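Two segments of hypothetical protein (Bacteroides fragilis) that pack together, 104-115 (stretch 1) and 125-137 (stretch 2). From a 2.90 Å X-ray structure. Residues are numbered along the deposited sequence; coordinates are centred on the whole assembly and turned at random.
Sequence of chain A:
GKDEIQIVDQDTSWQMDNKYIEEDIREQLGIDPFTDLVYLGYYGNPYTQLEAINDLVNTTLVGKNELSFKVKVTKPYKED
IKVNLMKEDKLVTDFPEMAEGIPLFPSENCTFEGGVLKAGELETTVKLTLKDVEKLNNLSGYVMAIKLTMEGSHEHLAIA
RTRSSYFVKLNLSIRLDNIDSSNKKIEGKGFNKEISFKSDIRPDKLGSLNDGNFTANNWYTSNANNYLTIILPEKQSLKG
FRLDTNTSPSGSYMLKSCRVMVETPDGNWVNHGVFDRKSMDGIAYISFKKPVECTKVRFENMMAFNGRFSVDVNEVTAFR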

ATOM      1  N   LEU A 104      -9.089  16.027  -9.740  1.00 53.26           N
ATOM      2  CA  LEU A 104      -9.391  14.887 -10.599  1.00 52.15           C
ATOM      3  C   LEU A 104      -8.109  14.306 -11.140  1.00 54.53           C
ATOM      4  O   LEU A 104      -7.190  15.061 -11.470  1.00 54.64           O
ATOM      5  N   PHE A 105      -8.037  12.966 -11.230  1.00 48.67           N
ATOM      6  CA  PHE A 105      -6.873  12.296 -11.802  1.00 46.71           C
ATOM      7  C   PHE A 105      -6.844  12.632 -13.295  1.00 50.55           C
ATOM      8  O   PHE A 105      -7.860  12.414 -13.953  1.00 50.06           O
ATOM      9  N   PRO A 106      -5.766  13.237 -13.845  1.00 47.02           N
ATOM     10  CA  PRO A 106      -5.790  13.620 -15.272  1.00 46.89           C
ATOM     11  C   PRO A 106      -6.169  12.479 -16.226  1.00 50.27           C
ATOM     12  O   PRO A 106      -5.718  11.353 -16.050  1.00 48.47           O
ATOM     13  N   SER A 107      -7.006  12.784 -17.230  1.00 48.82           N
ATOM     14  CA  SER A 107      -7.480  11.820 -18.238  1.00 48.44           C
ATOM     15  C   SER A 107      -6.342  11.287 -19.094  1.00 51.58           C
ATOM     16  O   SER A 107      -6.366  10.122 -19.476  1.00 50.23           O
ATOM     17  N   GLU A 108      -5.360  12.141 -19.414  1.00 49.37           N
ATOM     18  CA  GLU A 108      -4.186  11.757 -20.210  1.00 50.00           C
ATOM     19  C   GLU A 108      -3.372  10.624 -19.544  1.00 54.68           C
ATOM     20  O   GLU A 108      -2.774   9.811 -20.254  1.00 55.81           O
ATOM     21  N   ASN A 109      -3.400  10.531 -18.202  1.00 49.61           N
ATOM     22  CA  ASN A 109      -2.694   9.484 -17.463  1.00 48.29           C
ATOM     23  C   ASN A 109      -3.496   8.138 -17.396  1.00 51.87           C
ATOM     24  O   ASN A 109      -2.983   7.191 -16.821  1.00 50.87           O
ATOM     25  N   CYS A 110      -4.712   8.038 -17.997  1.00 49.11           N
ATOM     26  CA  CYS A 110      -5.521   6.804 -18.059  1.00 48.57           C
ATOM     27  C   CYS A 110      -5.406   6.172 -19.441  1.00 52.19           C
ATOM     28  O   CYS A 110      -5.449   6.884 -20.443  1.00 52.64           O
ATOM     29  N   THR A 111      -5.359   4.840 -19.502  1.00 47.57           N
ATOM     30  CA  THR A 111      -5.381   4.092 -20.758  1.00 47.22           C
ATOM     31  C   THR A 111      -6.380   2.948 -20.571  1.00 48.93           C
ATOM     32  O   THR A 111      -6.159   2.069 -19.736  1.00 48.05           O
ATOM     33  N   PHE A 112      -7.499   2.998 -21.312  1.00 43.52           N
ATOM     34  CA  PHE A 112      -8.574   2.017 -21.220  1.00 41.80           C
ATOM     35  C   PHE A 112      -8.478   0.961 -22.314  1.00 45.54           C
ATOM     36  O   PHE A 112      -8.511   1.298 -23.496  1.00 46.36           O
ATOM     37  N   GLU A 113      -8.385  -0.315 -21.910  1.00 40.58           N
ATOM     38  CA  GLU A 113      -8.339  -1.477 -22.796  1.00 39.81           C
ATOM     39  C   GLU A 113      -9.715  -2.136 -22.754  1.00 41.50           C
ATOM     40  O   GLU A 113     -10.220  -2.424 -21.670  1.00 39.54           O
ATOM     41  N   GLY A 114     -10.323  -2.327 -23.920  1.00 38.14           N
ATOM     42  CA  GLY A 114     -11.653  -2.918 -24.029  1.00 37.14           C
ATOM     43  C   GLY A 114     -11.682  -4.420 -23.842  1.00 39.07           C
ATOM     44  O   GLY A 114     -10.635  -5.061 -23.719  1.00 37.66           O
ATOM     45  N   GLY A 115     -12.901  -4.955 -23.811  1.00 35.76           N
ATOM     46  CA  GLY A 115     -13.188  -6.378 -23.662  1.00 35.74           C
ATOM     47  C   GLY A 115     -14.292  -6.810 -24.609  1.00 40.51           C
ATOM     48  O   GLY A 115     -14.993  -5.965 -25.175  1.00 40.32           O
ATOM     49  N   THR A 125     -13.222  -9.078 -19.206  1.00 37.95           N
ATOM     50  CA  THR A 125     -12.509  -8.096 -18.395  1.00 37.12           C
ATOM     51  C   THR A 125     -12.192  -6.873 -19.239  1.00 40.63           C
ATOM     52  O   THR A 125     -11.953  -6.989 -20.444  1.00 40.94           O
ATOM     53  N   VAL A 126     -12.168  -5.707 -18.581  1.00 36.17           N
ATOM     54  CA  VAL A 126     -11.817  -4.420 -19.172  1.00 35.81           C
ATOM     55  C   VAL A 126     -10.720  -3.847 -18.273  1.00 42.34           C
ATOM     56  O   VAL A 126     -10.803  -3.992 -17.053  1.00 42.63           O
ATOM     57  N   LYS A 127      -9.654  -3.298 -18.865  1.00 39.84           N
ATOM     58  CA  LYS A 127      -8.478  -2.839 -18.122  1.00 39.80           C
ATOM     59  C   LYS A 127      -8.339  -1.320 -18.106  1.00 45.22           C
ATOM     60  O   LYS A 127      -8.604  -0.664 -19.109  1.00 44.96           O
ATOM     61  N   LEU A 128      -7.882  -0.781 -16.965  1.00 42.18           N
ATOM     62  CA  LEU A 128      -7.562   0.629 -16.767  1.00 41.79           C
ATOM     63  C   LEU A 128      -6.122   0.664 -16.355  1.00 45.14           C
ATOM     64  O   LEU A 128      -5.790   0.112 -15.310  1.00 43.80           O
ATOM     65  N   THR A 129      -5.264   1.263 -17.177  1.00 43.02           N
ATOM     66  CA  THR A 129      -3.838   1.345 -16.892  1.00 43.52           C
ATOM     67  C   THR A 129      -3.463   2.797 -16.596  1.00 47.19           C
ATOM     68  O   THR A 129      -3.783   3.689 -17.385  1.00 46.38           O
ATOM     69  N   LEU A 130      -2.777   3.015 -15.456  1.00 43.93           N
ATOM     70  CA  LEU A 130      -2.309   4.329 -15.006  1.00 44.17           C
ATOM     71  C   LEU A 130      -0.871   4.529 -15.481  1.00 48.27           C
ATOM     72  O   LEU A 130      -0.001   3.757 -15.087  1.00 48.60           O
ATOM     73  N   LYS A 131      -0.614   5.534 -16.326  1.00 44.27           N
ATOM     74  CA  LYS A 131       0.728   5.776 -16.865  1.00 44.29           C
ATOM     75  C   LYS A 131       1.273   7.161 -16.482  1.00 48.11           C
ATOM     76  O   LYS A 131       0.504   8.066 -16.173  1.00 47.76           O
ATOM     77  N   ASP A 132       2.609   7.311 -16.536  1.00 44.88           N
ATOM     78  CA  ASP A 132       3.354   8.559 -16.298  1.00 45.11           C
ATOM     79  C   ASP A 132       2.855   9.369 -15.081  1.00 46.89           C
ATOM     80  O   ASP A 132       2.583  10.565 -15.189  1.00 46.76           O
ATOM     81  N   VAL A 133       2.750   8.710 -13.931  1.00 41.43           N
ATOM     82  CA  VAL A 133       2.294   9.353 -12.695  1.00 40.15           C
ATOM     83  C   VAL A 133       3.419  10.137 -12.015  1.00 43.46           C
ATOM     84  O   VAL A 133       3.121  10.909 -11.118  1.00 43.01           O
ATOM     85  N   GLU A 134       4.690   9.929 -12.417  1.00 39.76           N
ATOM     86  CA  GLU A 134       5.900  10.544 -11.833  1.00 39.30           C
ATOM     87  C   GLU A 134       5.724  11.978 -11.283  1.00 42.80           C
ATOM     88  O   GLU A 134       6.036  12.192 -10.118  1.00 42.03           O
ATOM     89  N   LYS A 135       5.214  12.935 -12.077  1.00 40.05           N
ATOM     90  CA  LYS A 135       5.062  14.335 -11.626  1.00 40.08           C
ATOM     91  C   LYS A 135       3.672  14.659 -10.977  1.00 43.62           C
ATOM     92  O   LYS A 135       3.434  15.823 -10.634  1.00 42.62           O
ATOM     93  N   LEU A 136       2.800  13.645 -10.742  1.00 40.35           N
ATOM     94  CA  LEU A 136       1.526  13.843 -10.047  1.00 40.08           C
ATOM     95  C   LEU A 136       1.848  13.819  -8.553  1.00 43.64           C
ATOM     96  O   LEU A 136       1.902  12.743  -7.960  1.00 41.37           O
ATOM     97  N   ASN A 137       2.146  14.996  -7.965  1.00 42.03           N
ATOM     98  CA  ASN A 137       2.611  15.099  -6.571  1.00 42.40           C
ATOM     99  C   ASN A 137       1.636  15.823  -5.614  1.00 47.62           C
ATOM    100  O   ASN A 137       2.077  16.369  -4.587  1.00 47.26           O
TER

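The side chain of Asn-109 extends the strand pairing past its end. Its rotamer is m, with chi2 at 85°. CA-to-CB points sideways, but the amide end comes nearer, and ND2 donates a hydrogen bond to Lys-131 O at 2.8 Å. The backbone completes the clasp: Lys-131 N donates to Asn-109 O at 2.9 Å.

Beyond this point the strands run antiparallel, and side chains alternate between two faces. Cys-110, Phe-112, Leu-128 and Leu-130 share one face. Leu-128 (t, p) lays CD1 over one face of the Phe-112 ring, 4.0 Å from its centroid. The same CD1 lies 3.8 Å from Cys-110 CB. Both Cys-110 and Phe-112 are m.

Thr-111, Glu-113, Lys-127 and Thr-129 occupy the other face. Thr-111 and Thr-129, both m, sit side by side, with Thr-111 CB 4.3 Å from Thr-129 CB. Glu-113 (t, t) and Lys-127 extend alongside each other, and a salt bridge joins Glu-113 OE1 to Lys-127 NZ at 3.1 Å.

Before the strand, Phe-105 (t) points toward stretch 2. Its CE1 meets Leu-136 CD1 at 3.5 Å, and its CZ lies 3.9 Å from Leu-130 CG. Val-133 CG1 approaches the ring edge. Leu-136 (m, t) also packs on Pro-106, CD2 to CG at 3.6 Å.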

ATOM      1  CB  LEU A 104     -10.313  15.278 -11.765  1.00 52.47           C
ATOM      2  CG  LEU A 104     -11.743  15.645 -11.393  1.00 57.01           C
ATOM      3  CD1 LEU A 104     -12.414  16.381 -12.526  1.00 57.70           C
ATOM      4  CD2 LEU A 104     -12.546  14.415 -11.006  1.00 57.62           C
ATOM      5  CB  PHE A 105      -6.957  10.784 -11.579  1.00 46.99           C
ATOM      6  CG  PHE A 105      -5.758  10.025 -12.077  1.00 47.67           C
ATOM      7  CD1 PHE A 105      -4.613   9.918 -11.300  1.00 50.46           C
ATOM      8  CD2 PHE A 105      -5.774   9.417 -13.325  1.00 49.25           C
ATOM      9  CE1 PHE A 105      -3.500   9.220 -11.765  1.00 50.89           C
ATOM     10  CE2 PHE A 105      -4.668   8.703 -13.784  1.00 51.84           C
ATOM     11  CZ  PHE A 105      -3.537   8.613 -13.003  1.00 49.81           C
ATOM     12  CB  PRO A 106      -4.360  14.112 -15.540  1.00 48.88           C
ATOM     13  CG  PRO A 106      -3.582  13.806 -14.319  1.00 52.84           C
ATOM     14  CD  PRO A 106      -4.506  13.645 -13.193  1.00 48.25           C
ATOM     15  CB  SER A 107      -8.519  12.467 -19.150  1.00 53.35           C
ATOM     16  OG  SER A 107      -9.567  13.083 -18.417  1.00 66.62           O
ATOM     17  CB  GLU A 108      -3.267  12.968 -20.510  1.00 52.48           C
ATOM     18  CG  GLU A 108      -2.732  13.736 -19.309  1.00 64.93           C
ATOM     19  CD  GLU A 108      -3.469  15.021 -18.974  1.00 94.34           C
ATOM     20  OE1 GLU A 108      -4.723  14.999 -18.941  1.00 78.90           O
ATOM     21  OE2 GLU A 108      -2.791  16.040 -18.707  1.00 97.87           O
ATOM     22  CB  ASN A 109      -2.340   9.994 -16.054  1.00 45.79           C
ATOM     23  CG  ASN A 109      -1.324  11.113 -16.085  1.00 53.53           C
ATOM     24  OD1 ASN A 109      -1.658  12.280 -16.250  1.00 45.52           O
ATOM     25  ND2 ASN A 109      -0.052  10.774 -16.043  1.00 43.53           N
ATOM     26  CB  CYS A 110      -6.991   7.079 -17.744  1.00 49.31           C
ATOM     27  SG  CYS A 110      -7.284   7.805 -16.117  1.00 53.55           S
ATOM     28  CB  THR A 111      -3.979   3.646 -21.165  1.00 56.62           C
ATOM     29  OG1 THR A 111      -3.145   4.803 -21.265  1.00 62.47           O
ATOM     30  CG2 THR A 111      -3.974   2.893 -22.488  1.00 52.41           C
ATOM     31  CB  PHE A 112      -9.934   2.708 -21.296  1.00 43.04           C
ATOM     32  CG  PHE A 112     -10.201   3.601 -20.115  1.00 43.76           C
ATOM     33  CD1 PHE A 112     -10.640   3.073 -18.914  1.00 45.72           C
ATOM     34  CD2 PHE A 112     -10.027   4.976 -20.208  1.00 46.22           C
ATOM     35  CE1 PHE A 112     -10.928   3.902 -17.836  1.00 46.40           C
ATOM     36  CE2 PHE A 112     -10.310   5.804 -19.126  1.00 48.84           C
ATOM     37  CZ  PHE A 112     -10.749   5.261 -17.944  1.00 46.12           C
ATOM     38  CB  GLU A 113      -7.241  -2.445 -22.329  1.00 41.43           C
ATOM     39  CG  GLU A 113      -6.814  -3.491 -23.343  1.00 53.74           C
ATOM     40  CD  GLU A 113      -5.977  -4.595 -22.723  1.00 82.62           C
ATOM     41  OE1 GLU A 113      -4.807  -4.324 -22.364  1.00 86.96           O
ATOM     42  OE2 GLU A 113      -6.506  -5.715 -22.542  1.00 75.01           O
ATOM     43  CB  THR A 125     -11.209  -8.676 -17.760  1.00 43.01           C
ATOM     44  OG1 THR A 125     -10.380  -9.242 -18.772  1.00 40.42           O
ATOM     45  CG2 THR A 125     -11.483  -9.712 -16.689  1.00 40.14           C
ATOM     46  CB  VAL A 126     -13.029  -3.485 -19.364  1.00 38.65           C
ATOM     47  CG1 VAL A 126     -13.958  -4.033 -20.436  1.00 38.46           C
ATOM     48  CG2 VAL A 126     -13.788  -3.269 -18.066  1.00 38.26           C
ATOM     49  CB  LYS A 127      -7.210  -3.451 -18.753  1.00 41.69           C
ATOM     50  CG  LYS A 127      -6.174  -3.916 -17.745  1.00 49.13           C
ATOM     51  CD  LYS A 127      -4.835  -4.268 -18.404  1.00 56.13           C
ATOM     52  CE  LYS A 127      -4.853  -5.549 -19.214  1.00 63.86           C
ATOM     53  NZ  LYS A 127      -3.566  -5.775 -19.919  1.00 71.07           N
ATOM     54  CB  LEU A 128      -8.465   1.266 -15.702  1.00 41.68           C
ATOM     55  CG  LEU A 128      -8.037   2.632 -15.133  1.00 46.76           C
ATOM     56  CD1 LEU A 128      -7.698   3.644 -16.232  1.00 47.40           C
ATOM     57  CD2 LEU A 128      -9.104   3.189 -14.235  1.00 49.90           C
ATOM     58  CB  THR A 129      -3.040   0.758 -18.057  1.00 55.02           C
ATOM     59  OG1 THR A 129      -3.550  -0.547 -18.352  1.00 57.61           O
ATOM     60  CG2 THR A 129      -1.544   0.688 -17.767  1.00 52.31           C
ATOM     61  CB  LEU A 130      -2.392   4.436 -13.472  1.00 44.04           C
ATOM     62  CG  LEU A 130      -3.766   4.758 -12.890  1.00 49.02           C
ATOM     63  CD1 LEU A 130      -4.822   3.788 -13.371  1.00 49.32           C
ATOM     64  CD2 LEU A 130      -3.717   4.745 -11.386  1.00 51.35           C
ATOM     65  CB  LYS A 131       0.722   5.626 -18.403  1.00 47.02           C
ATOM     66  CG  LYS A 131      -0.225   6.565 -19.160  1.00 54.55           C
ATOM     67  CD  LYS A 131       0.091   6.597 -20.648  1.00 61.64           C
ATOM     68  CE  LYS A 131      -0.716   7.636 -21.383  1.00 71.52           C
ATOM     69  NZ  LYS A 131      -0.379   7.670 -22.827  1.00 82.09           N
ATOM     70  CB  ASP A 132       3.311   9.441 -17.566  1.00 47.92           C
ATOM     71  CG  ASP A 132       3.878   8.761 -18.797  1.00 58.79           C
ATOM     72  OD1 ASP A 132       4.977   8.169 -18.694  1.00 59.40           O
ATOM     73  OD2 ASP A 132       3.229   8.834 -19.871  1.00 64.86           O
ATOM     74  CB  VAL A 133       1.657   8.344 -11.697  1.00 42.64           C
ATOM     75  CG1 VAL A 133       0.469   7.630 -12.330  1.00 41.89           C
ATOM     76  CG2 VAL A 133       2.670   7.336 -11.147  1.00 41.97           C
ATOM     77  CB  GLU A 134       7.060  10.557 -12.836  1.00 41.07           C
ATOM     78  CG  GLU A 134       7.513   9.184 -13.324  1.00 47.27           C
ATOM     79  CD  GLU A 134       7.088   8.783 -14.730  1.00 69.25           C
ATOM     80  OE1 GLU A 134       6.331   9.547 -15.376  1.00 60.40           O
ATOM     81  OE2 GLU A 134       7.511   7.694 -15.185  1.00 62.25           O
ATOM     82  CB  LYS A 135       5.332  15.287 -12.796  1.00 42.54           C
ATOM     83  CG  LYS A 135       6.754  15.176 -13.360  1.00 50.61           C
ATOM     84  CD  LYS A 135       7.842  15.743 -12.423  1.00 54.43           C
ATOM     85  CE  LYS A 135       8.727  14.701 -11.778  1.00 50.08           C
ATOM     86  NZ  LYS A 135       9.901  15.309 -11.087  1.00 49.32           N
ATOM     87  CB  LEU A 136       0.500  12.752 -10.436  1.00 39.16           C
ATOM     88  CG  LEU A 136       0.121  12.639 -11.916  1.00 43.08           C
ATOM     89  CD1 LEU A 136      -0.864  11.514 -12.135  1.00 42.14           C
ATOM     90  CD2 LEU A 136      -0.471  13.928 -12.432  1.00 44.98           C
ATOM     91  CB  ASN A 137       3.974  15.808  -6.553  1.00 42.50           C
ATOM     92  CG  ASN A 137       3.945  17.267  -6.941  1.00 62.43           C
ATOM     93  OD1 ASN A 137       3.006  17.746  -7.574  1.00 57.53           O
ATOM     94  ND2 ASN A 137       4.985  17.998  -6.576  1.00 55.92           N
TER